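Local coordinates for molybdenum ABC transporter, periplasmic molybdenum-binding protein (Vibrio cholerae, PDB 4RXL) that binds tungstate in a buried pocket and probably serves as the periplasmic receptor that hands molybdate or tungstate to an ABC importer, at residues Ser12-Ala17 / Ile195-Ala200; Val124-Tyr129 / Ile169-Asp174; Ala148-Asn151 / Leu155-Ala158. One frame throughout, in Å; residues are numbered along the deposited sequence.

Contact 1: Ser12-Ala17 / Ile195-Ala200. With WO4 (tungstate(VI)ion), chain B.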
ATOM      1  N   SER A  12       1.742  -1.953   4.790  1.00 14.97           N
ATOM      2  CA  SER A  12       2.982  -2.499   4.342  1.00 14.39           C
ATOM      3  C   SER A  12       3.672  -1.687   3.254  1.00 15.19           C
ATOM      4  O   SER A  12       4.895  -1.632   3.230  1.00 15.62           O
ATOM      5  CB  SER A  12       2.788  -3.913   3.844  1.00 15.50           C
ATOM      6  OG  SER A  12       2.339  -4.743   4.921  1.00 18.88           O
ATOM      7  N   SER A  13       2.928  -1.053   2.345  1.00 11.60           N
ATOM      8  CA  SER A  13       3.572  -0.282   1.286  1.00 14.33           C
ATOM      9  C   SER A  13       4.321   0.938   1.860  1.00 12.77           C
ATOM     10  O   SER A  13       5.106   1.557   1.156  1.00 15.20           O
ATOM     11  CB  SER A  13       2.550   0.190   0.215  1.00 14.39           C
ATOM     12  OG  SER A  13       1.482   0.918   0.793  1.00 16.59           O
ATOM     13  N   MET A  14       4.014   1.314   3.101  1.00 14.32           N
ATOM     14  CA  MET A  14       4.705   2.414   3.790  1.00 16.59           C
ATOM     15  C   MET A  14       5.989   2.027   4.547  1.00 16.81           C
ATOM     16  O   MET A  14       6.676   2.904   5.133  1.00 15.80           O
ATOM     17  CB  MET A  14       3.714   3.124   4.729  1.00 14.53           C
ATOM     18  CG  MET A  14       2.911   4.227   4.027  1.00 17.68           C
ATOM     19  SD  MET A  14       3.838   5.823   3.823  1.00 16.02           S
ATOM     20  CE  MET A  14       2.687   6.786   2.818  1.00 20.53           C
ATOM     21  N   THR A  15       6.372   0.753   4.463  1.00 14.52           N
ATOM     22  CA  THR A  15       7.436   0.201   5.292  1.00 15.15           C
ATOM     23  C   THR A  15       8.700   1.052   5.185  1.00 16.15           C
ATOM     24  O   THR A  15       9.220   1.540   6.192  1.00 17.71           O
ATOM     25  CB  THR A  15       7.766  -1.240   4.910  1.00 18.81           C
ATOM     26  OG1 THR A  15       6.641  -2.056   5.219  1.00 16.33           O
ATOM     27  CG2 THR A  15       8.974  -1.751   5.660  1.00 16.55           C
ATOM     28  N   ASN A  16       9.197   1.235   3.969  1.00 17.04           N
ATOM     29  CA  ASN A  16      10.477   1.869   3.800  1.00 19.06           C
ATOM     30  C   ASN A  16      10.447   3.342   4.090  1.00 14.25           C
ATOM     31  O   ASN A  16      11.330   3.842   4.754  1.00 17.55           O
ATOM     32  CB  ASN A  16      11.089   1.591   2.431  1.00 17.82           C
ATOM     33  CG  ASN A  16      11.250   0.115   2.206  1.00 23.08           C
ATOM     34  OD1 ASN A  16      10.300  -0.567   1.856  1.00 23.37           O
ATOM     35  ND2 ASN A  16      12.433  -0.383   2.434  1.00 26.92           N
ATOM     36  N   ALA A  17       9.403   4.021   3.650  1.00 14.82           N
ATOM     37  CA  ALA A  17       9.266   5.446   3.861  1.00 16.39           C
ATOM     38  C   ALA A  17       9.118   5.764   5.337  1.00 14.62           C
ATOM     39  O   ALA A  17       9.752   6.716   5.796  1.00 16.62           O
ATOM     40  CB  ALA A  17       8.063   5.991   3.079  1.00 17.03           C
ATOM     41  N   ILE A 195      -5.510   6.259  -5.186  1.00 17.88           N
ATOM     42  CA  ILE A 195      -4.813   5.702  -4.033  1.00 13.78           C
ATOM     43  C   ILE A 195      -4.300   6.812  -3.133  1.00 17.50           C
ATOM     44  O   ILE A 195      -3.534   7.660  -3.564  1.00 17.78           O
ATOM     45  CB  ILE A 195      -3.647   4.840  -4.476  1.00 16.10           C
ATOM     46  CG1 ILE A 195      -4.166   3.732  -5.379  1.00 16.40           C
ATOM     47  CG2 ILE A 195      -2.896   4.286  -3.268  1.00 16.78           C
ATOM     48  CD1 ILE A 195      -3.097   3.133  -6.272  1.00 17.44           C
ATOM     49  N   ARG A 196      -4.806   6.835  -1.898  1.00 17.01           N
ATOM     50  CA  ARG A 196      -4.531   7.895  -0.955  1.00 17.09           C
ATOM     51  C   ARG A 196      -4.296   7.252   0.401  1.00 16.73           C
ATOM     52  O   ARG A 196      -4.970   6.278   0.755  1.00 19.21           O
ATOM     53  CB  ARG A 196      -5.703   8.851  -0.848  1.00 20.37           C
ATOM     54  CG  ARG A 196      -6.080   9.527  -2.151  1.00 19.95           C
ATOM     55  CD  ARG A 196      -5.093  10.609  -2.551  1.00 39.07           C
ATOM     56  NE  ARG A 196      -5.492  11.273  -3.801  1.00 48.29           N
ATOM     57  CZ  ARG A 196      -5.194  10.851  -5.038  1.00 37.80           C
ATOM     58  NH1 ARG A 196      -5.640  11.555  -6.070  1.00 54.17           N
ATOM     59  NH2 ARG A 196      -4.463   9.736  -5.273  1.00 26.61           N
ATOM     60  N   TYR A 197      -3.300   7.769   1.128  1.00 15.25           N
ATOM     61  CA  TYR A 197      -2.897   7.287   2.440  1.00 16.33           C
ATOM     62  C   TYR A 197      -3.273   8.245   3.549  1.00 15.29           C
ATOM     63  O   TYR A 197      -2.597   9.239   3.749  1.00 19.36           O
ATOM     64  CB  TYR A 197      -1.364   7.132   2.503  1.00 15.31           C
ATOM     65  CG  TYR A 197      -0.810   6.035   1.653  1.00 14.19           C
ATOM     66  CD1 TYR A 197      -0.679   6.202   0.312  1.00 18.28           C
ATOM     67  CD2 TYR A 197      -0.369   4.808   2.210  1.00 15.49           C
ATOM     68  CE1 TYR A 197      -0.183   5.181  -0.494  1.00 16.73           C
ATOM     69  CE2 TYR A 197       0.156   3.811   1.423  1.00 13.15           C
ATOM     70  CZ  TYR A 197       0.270   4.006   0.064  1.00 15.33           C
ATOM     71  OH  TYR A 197       0.769   3.009  -0.756  1.00 18.14           O
ATOM     72  N   PRO A 198      -4.349   7.972   4.262  1.00 16.12           N
ATOM     73  CA  PRO A 198      -4.616   8.787   5.438  1.00 17.10           C
ATOM     74  C   PRO A 198      -3.718   8.451   6.622  1.00 18.17           C
ATOM     75  O   PRO A 198      -3.318   7.314   6.820  1.00 18.86           O
ATOM     76  CB  PRO A 198      -6.062   8.449   5.788  1.00 19.98           C
ATOM     77  CG  PRO A 198      -6.283   7.102   5.224  1.00 24.78           C
ATOM     78  CD  PRO A 198      -5.396   6.973   4.010  1.00 15.47           C
ATOM     79  N   LEU A 199      -3.477   9.459   7.447  1.00 17.95           N
ATOM     80  CA  LEU A 199      -2.780   9.328   8.700  1.00 20.92           C
ATOM     81  C   LEU A 199      -3.797   9.658   9.770  1.00 18.62           C
ATOM     82  O   LEU A 199      -4.336  10.783   9.796  1.00 20.87           O
ATOM     83  CB  LEU A 199      -1.613  10.297   8.737  1.00 20.00           C
ATOM     84  CG  LEU A 199      -0.955  10.624  10.075  1.00 21.38           C
ATOM     85  CD1 LEU A 199      -0.248   9.400  10.642  1.00 23.11           C
ATOM     86  CD2 LEU A 199      -0.004  11.791   9.898  1.00 20.70           C
ATOM     87  N   ALA A 200      -4.070   8.689  10.639  1.00 17.97           N
ATOM     88  CA  ALA A 200      -5.033   8.858  11.726  1.00 21.98           C
ATOM     89  C   ALA A 200      -4.321   8.974  13.068  1.00 21.26           C
ATOM     90  O   ALA A 200      -3.457   8.151  13.395  1.00 19.81           O
ATOM     91  CB  ALA A 200      -5.996   7.688  11.730  1.00 21.14           C
TER
HETATM   92  W   WO4 B 301      -1.283  -2.440   1.753  1.00 14.46           W
HETATM   93  O1  WO4 B 301      -0.507  -4.291   1.889  1.00 15.60           O
HETATM   94  O2  WO4 B 301      -2.456  -2.106   0.112  1.00 18.95           O
HETATM   95  O3  WO4 B 301      -2.411  -2.067   3.432  1.00 14.10           O
HETATM   96  O4  WO4 B 301       0.247  -1.057   1.643  1.00 13.75           O
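Ser13 and Met14 meet the ring of Tyr197 from two directions, at the oxyanion pocket of this ModA-family periplasmic binding protein. Ser13 lies in the 3-10 turn leading into helix 15-28, and Tyr197 reaches over from strand 195-201. The serine sits at the edge of the ring, in its plane, where the phenol OH donates a hydrogen bond of 2.7 Å to Ser13 OG. Met14 comes over a face instead: its methyl CE makes a CH-pi contact, 4.0 Å from the centroid of the Tyr197 ring and displaced toward the rim. A bend at chi2 (-80°) folds the methionine chain across the ring, so that CG also touches the CD2-CE2 side while SD makes an oblique Met-aromatic contact. A flexible, polarisable side chain suits this place, since it can follow the surface of the tyrosine.

Asn84 hydrogen-bonds to Tyr197 OH and Phe229 packs edge-to-face with the ring, further restricting the phenol. This is consistent with a second-shell role in which the phenol biases the Ser13 hydroxyl toward the anion. Serine is small enough to bring amide and hydroxyl to one oxygen: Ser13 N donates to tungstate O4 at 2.8 Å, and Ser13 OG, tucked between backbone N and carbonyl carbon (chi1 55°), donates to O4 too. The 2.5 Å from Ser13 OG to O4 is suspiciously short, perhaps partly because tungsten-O4 is modelled long, about 2.1 Å.

Contact 2: Val124-Tyr129 / Ile169-Asp174. With WO4 (tungstate(VI)ion), chain B.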
ATOM      1  N   VAL A 124      -7.645  -5.950   1.606  1.00 18.08           N
ATOM      2  CA  VAL A 124      -6.366  -5.235   1.593  1.00 16.69           C
ATOM      3  C   VAL A 124      -6.385  -4.187   0.497  1.00 16.95           C
ATOM      4  O   VAL A 124      -6.687  -4.547  -0.648  1.00 17.04           O
ATOM      5  CB  VAL A 124      -5.151  -6.173   1.397  1.00 14.86           C
ATOM      6  CG1 VAL A 124      -3.875  -5.353   1.370  1.00 15.55           C
ATOM      7  CG2 VAL A 124      -5.131  -7.201   2.508  1.00 20.96           C
ATOM      8  N   PRO A 125      -6.017  -2.918   0.801  1.00 14.50           N
ATOM      9  CA  PRO A 125      -6.154  -1.890  -0.237  1.00 13.61           C
ATOM     10  C   PRO A 125      -5.545  -2.256  -1.584  1.00 14.89           C
ATOM     11  O   PRO A 125      -6.209  -2.112  -2.603  1.00 16.36           O
ATOM     12  CB  PRO A 125      -5.498  -0.659   0.390  1.00 14.28           C
ATOM     13  CG  PRO A 125      -5.839  -0.838   1.846  1.00 17.20           C
ATOM     14  CD  PRO A 125      -5.671  -2.332   2.103  1.00 16.89           C
ATOM     15  N   ALA A 126      -4.335  -2.808  -1.596  1.00 13.60           N
ATOM     16  CA  ALA A 126      -3.717  -3.132  -2.879  1.00 16.11           C
ATOM     17  C   ALA A 126      -4.513  -4.183  -3.647  1.00 17.62           C
ATOM     18  O   ALA A 126      -4.517  -4.183  -4.883  1.00 17.05           O
ATOM     19  CB  ALA A 126      -2.303  -3.640  -2.668  1.00 14.99           C
ATOM     20  N   GLY A 127      -5.114  -5.135  -2.929  1.00 17.84           N
ATOM     21  CA  GLY A 127      -6.019  -6.111  -3.565  1.00 15.86           C
ATOM     22  C   GLY A 127      -7.313  -5.483  -4.079  1.00 14.88           C
ATOM     23  O   GLY A 127      -7.796  -5.857  -5.150  1.00 18.54           O
ATOM     24  N   MET A 128      -7.919  -4.602  -3.286  1.00 17.59           N
ATOM     25  CA  MET A 128      -9.140  -3.901  -3.695  1.00 17.70           C
ATOM     26  C   MET A 128      -8.897  -3.053  -4.949  1.00 18.47           C
ATOM     27  O   MET A 128      -9.713  -3.091  -5.900  1.00 17.97           O
ATOM     28  CB  MET A 128      -9.680  -3.014  -2.582  1.00 18.22           C
ATOM     29  CG  MET A 128     -10.125  -3.756  -1.317  1.00 18.39           C
ATOM     30  SD  MET A 128     -10.484  -2.723   0.166  1.00 23.17           S
ATOM     31  CE  MET A 128     -11.796  -1.680  -0.440  1.00 29.72           C
ATOM     32  N   TYR A 129      -7.774  -2.324  -4.972  1.00 16.41           N
ATOM     33  CA  TYR A 129      -7.440  -1.523  -6.159  1.00 15.59           C
ATOM     34  C   TYR A 129      -7.152  -2.431  -7.353  1.00 13.84           C
ATOM     35  O   TYR A 129      -7.565  -2.123  -8.453  1.00 19.78           O
ATOM     36  CB  TYR A 129      -6.210  -0.648  -5.915  1.00 16.33           C
ATOM     37  CG  TYR A 129      -6.312   0.405  -4.827  1.00 15.02           C
ATOM     38  CD1 TYR A 129      -7.266   1.428  -4.860  1.00 19.66           C
ATOM     39  CD2 TYR A 129      -5.372   0.431  -3.808  1.00 14.03           C
ATOM     40  CE1 TYR A 129      -7.292   2.420  -3.877  1.00 16.54           C
ATOM     41  CE2 TYR A 129      -5.397   1.410  -2.819  1.00 14.93           C
ATOM     42  CZ  TYR A 129      -6.374   2.384  -2.842  1.00 15.65           C
ATOM     43  OH  TYR A 129      -6.355   3.356  -1.846  1.00 17.38           O
ATOM     44  N   ILE A 169       0.393  -7.462  -9.072  1.00 17.77           N
ATOM     45  CA  ILE A 169      -0.112  -6.099  -9.012  1.00 16.38           C
ATOM     46  C   ILE A 169       0.268  -5.485  -7.662  1.00 16.77           C
ATOM     47  O   ILE A 169      -0.158  -5.931  -6.623  1.00 16.33           O
ATOM     48  CB  ILE A 169      -1.625  -6.018  -9.284  1.00 16.73           C
ATOM     49  CG1 ILE A 169      -1.925  -6.493 -10.698  1.00 18.51           C
ATOM     50  CG2 ILE A 169      -2.104  -4.574  -9.111  1.00 14.68           C
ATOM     51  CD1 ILE A 169      -3.398  -6.732 -10.956  1.00 20.26           C
ATOM     52  N   VAL A 170       1.086  -4.438  -7.713  1.00 14.70           N
ATOM     53  CA  VAL A 170       1.595  -3.785  -6.550  1.00 14.55           C
ATOM     54  C   VAL A 170       1.535  -2.274  -6.776  1.00 14.27           C
ATOM     55  O   VAL A 170       1.091  -1.802  -7.834  1.00 15.10           O
ATOM     56  CB  VAL A 170       3.026  -4.241  -6.180  1.00 15.56           C
ATOM     57  CG1 VAL A 170       3.081  -5.729  -5.880  1.00 18.64           C
ATOM     58  CG2 VAL A 170       4.005  -3.869  -7.273  1.00 19.68           C
ATOM     59  N   TYR A 171       1.999  -1.501  -5.794  1.00 13.54           N
ATOM     60  CA  TYR A 171       2.149  -0.076  -6.018  1.00 14.37           C
ATOM     61  C   TYR A 171       3.443   0.261  -6.725  1.00 13.14           C
ATOM     62  O   TYR A 171       4.424  -0.487  -6.690  1.00 17.23           O
ATOM     63  CB  TYR A 171       2.058   0.700  -4.717  1.00 13.57           C
ATOM     64  CG  TYR A 171       0.831   0.404  -3.902  1.00 12.78           C
ATOM     65  CD1 TYR A 171      -0.381   0.966  -4.257  1.00 13.35           C
ATOM     66  CD2 TYR A 171       0.882  -0.368  -2.747  1.00 12.92           C
ATOM     67  CE1 TYR A 171      -1.532   0.730  -3.490  1.00 15.06           C
ATOM     68  CE2 TYR A 171      -0.245  -0.584  -1.970  1.00 11.90           C
ATOM     69  CZ  TYR A 171      -1.438  -0.016  -2.342  1.00 12.59           C
ATOM     70  OH  TYR A 171      -2.577  -0.271  -1.662  1.00 14.39           O
ATOM     71  N   LYS A 172       3.441   1.411  -7.388  1.00 15.40           N
ATOM     72  CA  LYS A 172       4.612   1.982  -8.035  1.00 17.01           C
ATOM     73  C   LYS A 172       5.781   2.033  -7.063  1.00 20.14           C
ATOM     74  O   LYS A 172       6.899   1.667  -7.415  1.00 20.02           O
ATOM     75  CB  LYS A 172       4.286   3.380  -8.574  1.00 19.62           C
ATOM     76  CG  LYS A 172       5.462   4.191  -9.091  1.00 32.48           C
ATOM     77  CD  LYS A 172       5.997   3.674 -10.398  1.00 45.11           C
ATOM     78  CE  LYS A 172       6.980   4.672 -10.996  1.00 46.64           C
ATOM     79  NZ  LYS A 172       6.364   6.018 -11.217  1.00 47.60           N
ATOM     80  N   THR A 173       5.517   2.435  -5.826  1.00 17.92           N
ATOM     81  CA  THR A 173       6.583   2.555  -4.814  1.00 16.90           C
ATOM     82  C   THR A 173       7.178   1.209  -4.449  1.00 18.88           C
ATOM     83  O   THR A 173       8.357   1.127  -4.112  1.00 20.11           O
ATOM     84  CB  THR A 173       6.074   3.259  -3.557  1.00 14.75           C
ATOM     85  OG1 THR A 173       4.931   2.550  -3.100  1.00 17.39           O
ATOM     86  CG2 THR A 173       5.722   4.712  -3.829  1.00 20.81           C
ATOM     87  N   ASP A 174       6.399   0.129  -4.531  1.00 18.04           N
ATOM     88  CA  ASP A 174       6.923  -1.204  -4.202  1.00 18.82           C
ATOM     89  C   ASP A 174       7.886  -1.641  -5.310  1.00 23.21           C
ATOM     90  O   ASP A 174       8.989  -2.119  -5.050  1.00 22.55           O
ATOM     91  CB  ASP A 174       5.802  -2.232  -4.071  1.00 20.50           C
ATOM     92  CG  ASP A 174       4.788  -1.888  -3.012  1.00 23.11           C
ATOM     93  OD1 ASP A 174       5.164  -1.540  -1.868  1.00 22.54           O
ATOM     94  OD2 ASP A 174       3.604  -1.988  -3.332  1.00 17.55           O
TER
HETATM   95  W   WO4 B 301      -1.283  -2.440   1.753  1.00 14.46           W
HETATM   96  O1  WO4 B 301      -0.507  -4.291   1.889  1.00 15.60           O
HETATM   97  O2  WO4 B 301      -2.456  -2.106   0.112  1.00 18.95           O
HETATM   98  O3  WO4 B 301      -2.411  -2.067   3.432  1.00 14.10           O
HETATM   99  O4  WO4 B 301       0.247  -1.057   1.643  1.00 13.75           O
HETATM  100  O   HOH W   1      -2.494  -6.291  -5.117  1.00 18.13           O
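Helix 125-129 and strand 169-171 run at 121° to each other, their axes approaching to 8.4 Å. The nearest backbones, Ala126 and Val170, have CA atoms 6.5 Å apart, and the Tyr171 side chain reaches the helix start. This is an anion site at a helix N-terminus, as in other oxyanion-binding periplasmic proteins: Val124 is the N-cap, and the first-turn amide of Ala126 donates to the ligand at a bent angle. The helix dipole probably adds to the attraction. Further back, a water donates to Ile169 O and, weakly, to Ala126 O, joining the two backbones.

Among the side chains, Tyr171 carries the largest share of the buried surface. Its CG stands anti to the carbonyl carbon (chi1 -53°), and the ring extends toward the helix until Tyr171 CZ packs 3.7 Å from Ala126 CB. The small alanine methyl lets the phenol come close. Tyr129, one turn on, crosses Tyr171 at about a right angle; Tyr171 OH lies in plane at the edge of the Tyr129 ring, 3.5 Å from Tyr129 CE2. Tyr129 OH is bonded to Ala59 O. Pro125 lacks an amide hydrogen, no loss in the first turn, whose N-H groups have no partner within the helix, and sets CB against the anion. Both Ala126 N and Tyr171 OH hydrogen-bond to tungstate O2, each at a short 2.6 Å, the N-H...O angle of the Ala126 bond being 131°.

Contact 3: Ala148-Asn151 / Leu155-Ala158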
ATOM      1  N   ALA A 148      -3.004 -15.546  -6.717  1.00 29.37           N
ATOM      2  CA  ALA A 148      -2.324 -15.931  -5.496  1.00 25.85           C
ATOM      3  C   ALA A 148      -2.461 -14.753  -4.548  1.00 25.77           C
ATOM      4  O   ALA A 148      -1.783 -13.734  -4.705  1.00 22.72           O
ATOM      5  CB  ALA A 148      -0.865 -16.267  -5.764  1.00 27.87           C
ATOM      6  N   GLN A 149      -3.400 -14.861  -3.611  1.00 22.73           N
ATOM      7  CA  GLN A 149      -3.735 -13.723  -2.755  1.00 23.05           C
ATOM      8  C   GLN A 149      -2.904 -13.777  -1.485  1.00 22.21           C
ATOM      9  O   GLN A 149      -2.792 -14.813  -0.853  1.00 26.91           O
ATOM     10  CB  GLN A 149      -5.218 -13.698  -2.394  1.00 25.04           C
ATOM     11  CG  GLN A 149      -6.146 -13.585  -3.593  1.00 22.48           C
ATOM     12  CD  GLN A 149      -7.605 -13.389  -3.190  1.00 27.72           C
ATOM     13  OE1 GLN A 149      -7.967 -12.395  -2.535  1.00 24.16           O
ATOM     14  NE2 GLN A 149      -8.449 -14.335  -3.587  1.00 31.18           N
ATOM     15  N   THR A 150      -2.318 -12.633  -1.137  1.00 21.23           N
ATOM     16  CA  THR A 150      -1.430 -12.522   0.006  1.00 19.32           C
ATOM     17  C   THR A 150      -1.995 -11.565   1.049  1.00 18.22           C
ATOM     18  O   THR A 150      -2.889 -10.749   0.764  1.00 20.83           O
ATOM     19  CB  THR A 150      -0.055 -12.001  -0.444  1.00 20.43           C
ATOM     20  OG1 THR A 150      -0.208 -10.672  -0.957  1.00 21.10           O
ATOM     21  CG2 THR A 150       0.525 -12.902  -1.490  1.00 24.47           C
ATOM     22  N   ASN A 151      -1.472 -11.648   2.280  1.00 20.59           N
ATOM     23  CA  ASN A 151      -1.976 -10.787   3.367  1.00 19.05           C
ATOM     24  C   ASN A 151      -1.620  -9.298   3.265  1.00 16.76           C
ATOM     25  O   ASN A 151      -2.227  -8.453   3.953  1.00 19.71           O
ATOM     26  CB  ASN A 151      -1.471 -11.280   4.728  1.00 20.03           C
ATOM     27  CG  ASN A 151      -2.008 -12.625   5.095  1.00 28.52           C
ATOM     28  OD1 ASN A 151      -2.789 -13.213   4.364  1.00 36.14           O
ATOM     29  ND2 ASN A 151      -1.563 -13.140   6.222  1.00 32.10           N
ATOM     30  N   LEU A 155       4.007  -8.968   0.469  1.00 15.96           N
ATOM     31  CA  LEU A 155       4.059 -10.412   0.285  1.00 18.55           C
ATOM     32  C   LEU A 155       3.729 -10.761  -1.162  1.00 19.80           C
ATOM     33  O   LEU A 155       4.234 -11.740  -1.684  1.00 24.50           O
ATOM     34  CB  LEU A 155       3.119 -11.107   1.256  1.00 18.46           C
ATOM     35  CG  LEU A 155       3.566 -11.039   2.735  1.00 20.08           C
ATOM     36  CD1 LEU A 155       2.423 -11.469   3.644  1.00 25.41           C
ATOM     37  CD2 LEU A 155       4.811 -11.866   3.038  1.00 19.23           C
ATOM     38  N   ALA A 156       2.857  -9.958  -1.786  1.00 17.05           N
ATOM     39  CA  ALA A 156       2.601 -10.100  -3.217  1.00 17.81           C
ATOM     40  C   ALA A 156       3.870  -9.783  -4.012  1.00 18.05           C
ATOM     41  O   ALA A 156       4.260 -10.538  -4.912  1.00 22.18           O
ATOM     42  CB  ALA A 156       1.467  -9.177  -3.644  1.00 18.25           C
ATOM     43  N   LEU A 157       4.494  -8.643  -3.727  1.00 18.08           N
ATOM     44  CA  LEU A 157       5.790  -8.322  -4.316  1.00 18.68           C
ATOM     45  C   LEU A 157       6.799  -9.469  -4.209  1.00 21.18           C
ATOM     46  O   LEU A 157       7.427  -9.831  -5.206  1.00 23.88           O
ATOM     47  CB  LEU A 157       6.356  -7.061  -3.652  1.00 16.55           C
ATOM     48  CG  LEU A 157       7.741  -6.589  -4.101  1.00 18.17           C
ATOM     49  CD1 LEU A 157       7.710  -6.131  -5.543  1.00 24.51           C
ATOM     50  CD2 LEU A 157       8.206  -5.473  -3.199  1.00 20.04           C
ATOM     51  N   ALA A 158       6.917 -10.086  -3.030  1.00 19.74           N
ATOM     52  CA  ALA A 158       7.916 -11.142  -2.833  1.00 21.24           C
ATOM     53  C   ALA A 158       7.677 -12.368  -3.713  1.00 24.16           C
ATOM     54  O   ALA A 158       8.628 -13.042  -4.083  1.00 27.33           O
ATOM     55  CB  ALA A 158       7.956 -11.561  -1.375  1.00 26.59           C
TER
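Thr150 faces the first residues of the helical segment 155-158 and carries the close-packed half of this contact, which joins the end of strand 147-150 to the helix that follows it after a short turn. Its CB lies 3.7 Å from Leu155 CB, while CG2 rests against the backbone near Ala156 N. The hydroxyl, placed between the backbone N and the carbonyl carbon by a chi1 of 64°, has OG1 3.5 Å from Ala156 CB. OG1 also comes within 3.3 Å of Ala156 N, but the angle there is too poor for a hydrogen bond. It is instead bonded to Asn152 O in the turn, and weakly to Val118 O on the adjoining strand. A beta-branched threonine suits this position because it offers carbon to the helix and a hydroxyl to the turn. Ala156, buried, has only a methyl, and so allows the helix backbone to come near; its CA is the one closest to that of Thr150 across the contact, at 5.7 Å.

The other half is thinner and turned to solvent. Here Leu155 sends its branch CD1 alongside Asn151, ending 4.0 Å from Asn151 CB, and both residues are exposed. Methyl CD1 is partly shielded by the aliphatic CB of the polar asparagine, while the leucine remains largely at the surface.

Within the fold, strand 147-150 runs parallel to strand 116-119, and backbone bonds tie Thr150 to Val118 and Gln120. Helix 153-161 packs beside this pair, with Leu159 touching both Ala148 and Thr150. Asn152 is its N-cap: OD1 accepts from Leu155 N, the third helical residue, holding the tight strand-to-helix turn behind the ligand-binding Val153 amide.

Overall arrangement
Tungstate joins contacts 1 and 2, whose centres lie about 11 Å apart: one supplies donors to O4, the other to O2, and these are joined by bonds from Ser40 OG and Val153 N. The two also touch directly, Ser13 CB lying 3.4 Å from Tyr171 CD2. Contact 3 stands further back, its centre about 10 Å from that of contact 2 and about 17 Å from that of contact 1. It adjoins contact 2 where Val124 CG2 meets Asn151 O at 3.5 Å, and its helix, 153-161, begins with the ligand-binding Val153. Along the chain the three are nested: contact 3 within contact 2, and contact 2 within contact 1.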